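Molybdopterin biosynthesis moeA protein (Pyrococcus horikoshii, PDB 1WU2) probably acts in the late steps of molybdenum cofactor biosynthesis, promoting insertion of molybdenum into the molybdopterin dithiolate, as MoeA relatives do. Local coordinates at residues F48-F53 and L169-I174. Sequence-based numbering, arbitrary orientation.
Sequences FDIPPF and LKALGI
Ile50 and Ala171 meet through the very end of the isoleucine, whose CD1 methyl carries the apolar part of this contact. CD1 lies 4.1 Å from Ala171 CB and at the same 4.1 Å from Leu172 CD2, and so touches two consecutive residues where the helix gives out. The isoleucine reaches this place because CG1 is anti to the carbonyl carbon (chi1 -61°) and the chain then runs on extended to CD1. From Leu172 a single branch, CD2, takes part; elsewhere the leucine packs on Ile44, Thr46 and Val154.

Polar backbone meets carbon at the same helix end. Ile50 CD1 lies to the side of the Ala171 carbonyl, 3.9 Å from Ala171 O. The next carbonyl along meets an aromatic rim: Leu172 O sits near the plane of the Phe48 ring, 3.5 Å from Phe48 CE1, so the weakly positive C-H edge, not the electron-rich face, is offered to the oxygen.

The Ala171 carbonyl is the last of helix 163-171 and that of Leu172 lies in the turn after it; the helix closes in a Schellman motif: Gly173 takes a positive phi of 79°, Ile174 N bonds back to Leu169 O at 3.0 Å and Gly173 N to Lys170 O at 3.2 Å. The helix end lies beside the irregular loop between strands 44-45 and 55-56, joining two parts of the MoeA N-terminal region distant in sequence.

The loop is bonded through its backbone to a neighbouring part of the chain, Ile50 to Val148 and Pro51, which follows a cis peptide, to Gly145. At the dimer interface Phe48 packs on Pro198 of the second subunit, and Lys170 NZ makes a salt bridge to Glu196 of that subunit.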
loop_
_atom_site.group_PDB
_atom_site.type_symbol
_atom_site.label_atom_id
_atom_site.label_comp_id
_atom_site.label_asym_id
_atom_site.label_seq_id
_atom_site.Cartn_x
_atom_site.Cartn_y
_atom_site.Cartn_z
ATOM N N PHE A 48 -28.220 6.830 10.183
ATOM C CA PHE A 48 -29.139 5.745 9.850
ATOM C C PHE A 48 -28.719 4.425 10.505
ATOM O O PHE A 48 -27.529 4.131 10.618
ATOM C CB PHE A 48 -29.188 5.547 8.330
ATOM C CG PHE A 48 -29.474 6.809 7.553
ATOM C CD1 PHE A 48 -28.433 7.582 7.049
ATOM C CD2 PHE A 48 -30.781 7.214 7.316
ATOM C CE1 PHE A 48 -28.690 8.742 6.332
ATOM C CE2 PHE A 48 -31.049 8.373 6.594
ATOM C CZ PHE A 48 -30.000 9.138 6.101
ATOM N N ASP A 49 -29.711 3.649 10.944
ATOM C CA ASP A 49 -29.525 2.248 11.307
ATOM C C ASP A 49 -29.487 1.406 10.033
ATOM O O ASP A 49 -30.320 1.588 9.142
ATOM C CB ASP A 49 -30.690 1.742 12.172
ATOM C CG ASP A 49 -30.739 2.376 13.543
ATOM O OD1 ASP A 49 -29.850 2.092 14.366
ATOM O OD2 ASP A 49 -31.650 3.147 13.902
ATOM N N ILE A 50 -28.527 0.489 9.951
ATOM C CA ILE A 50 -28.460 -0.488 8.867
ATOM C C ILE A 50 -28.372 -1.889 9.487
ATOM O O ILE A 50 -27.407 -2.181 10.188
ATOM C CB ILE A 50 -27.242 -0.233 7.954
ATOM C CG1 ILE A 50 -27.332 1.158 7.313
ATOM C CG2 ILE A 50 -27.155 -1.317 6.857
ATOM C CD1 ILE A 50 -26.054 1.617 6.642
ATOM N N PRO A 51 -29.373 -2.745 9.273
ATOM C CA PRO A 51 -30.617 -2.398 8.572
ATOM C C PRO A 51 -31.479 -1.476 9.436
ATOM O O PRO A 51 -31.258 -1.419 10.645
ATOM C CB PRO A 51 -31.298 -3.757 8.386
ATOM C CG PRO A 51 -30.791 -4.584 9.513
ATOM C CD PRO A 51 -29.371 -4.145 9.732
ATOM N N PRO A 52 -32.436 -0.768 8.845
ATOM C CA PRO A 52 -33.245 0.193 9.608
ATOM C C PRO A 52 -34.271 -0.443 10.561
ATOM O O PRO A 52 -34.775 0.264 11.438
ATOM C CB PRO A 52 -33.932 1.026 8.519
ATOM C CG PRO A 52 -33.933 0.177 7.300
ATOM C CD PRO A 52 -32.823 -0.824 7.427
ATOM N N PHE A 53 -34.578 -1.732 10.393
ATOM C CA PHE A 53 -35.499 -2.436 11.295
ATOM C C PHE A 53 -35.119 -3.907 11.512
ATOM O O PHE A 53 -34.245 -4.442 10.830
ATOM C CB PHE A 53 -36.951 -2.323 10.797
ATOM C CG PHE A 53 -37.147 -2.745 9.367
ATOM C CD1 PHE A 53 -37.496 -4.048 9.058
ATOM C CD2 PHE A 53 -36.997 -1.836 8.333
ATOM C CE1 PHE A 53 -37.691 -4.444 7.741
ATOM C CE2 PHE A 53 -37.186 -2.226 7.008
ATOM C CZ PHE A 53 -37.530 -3.532 6.715
ATOM N N LEU A 169 -19.401 4.826 3.128
ATOM C CA LEU A 169 -19.736 6.238 3.007
ATOM C C LEU A 169 -20.977 6.415 2.137
ATOM O O LEU A 169 -21.840 7.228 2.450
ATOM C CB LEU A 169 -18.556 7.028 2.431
ATOM C CG LEU A 169 -17.383 7.278 3.385
ATOM C CD1 LEU A 169 -16.197 7.876 2.643
ATOM C CD2 LEU A 169 -17.796 8.188 4.527
ATOM N N LYS A 170 -21.074 5.637 1.060
ATOM C CA LYS A 170 -22.256 5.669 0.205
ATOM C C LYS A 170 -23.473 5.080 0.915
ATOM O O LYS A 170 -24.599 5.509 0.671
ATOM C CB LYS A 170 -22.021 4.921 -1.108
ATOM C CG LYS A 170 -23.023 5.319 -2.192
ATOM C CD LYS A 170 -22.824 4.532 -3.469
ATOM C CE LYS A 170 -23.961 4.788 -4.448
ATOM N NZ LYS A 170 -23.594 4.390 -5.839
ATOM N N ALA A 171 -23.242 4.105 1.792
ATOM C CA ALA A 171 -24.309 3.501 2.585
ATOM C C ALA A 171 -24.908 4.507 3.564
ATOM O O ALA A 171 -26.090 4.416 3.900
ATOM C CB ALA A 171 -23.792 2.267 3.336
ATOM N N LEU A 172 -24.092 5.465 4.003
ATOM C CA LEU A 172 -24.524 6.522 4.919
ATOM C C LEU A 172 -25.075 7.763 4.192
ATOM O O LEU A 172 -25.513 8.713 4.836
ATOM C CB LEU A 172 -23.361 6.955 5.819
ATOM C CG LEU A 172 -22.587 5.933 6.670
ATOM C CD1 LEU A 172 -22.007 6.621 7.904
ATOM C CD2 LEU A 172 -23.421 4.721 7.073
ATOM N N GLY A 173 -25.032 7.761 2.861
ATOM C CA GLY A 173 -25.543 8.866 2.065
ATOM C C GLY A 173 -24.619 10.074 1.973
ATOM O O GLY A 173 -25.088 11.194 1.782
ATOM N N ILE A 174 -23.313 9.851 2.103
ATOM C CA ILE A 174 -22.325 10.926 2.004
ATOM C C ILE A 174 -21.786 10.979 0.577
ATOM O O ILE A 174 -21.119 10.051 0.132
ATOM C CB ILE A 174 -21.171 10.711 3.015
ATOM C CG1 ILE A 174 -21.709 10.669 4.448
ATOM C CG2 ILE A 174 -20.129 11.825 2.900
ATOM C CD1 ILE A 174 -20.831 9.895 5.404
#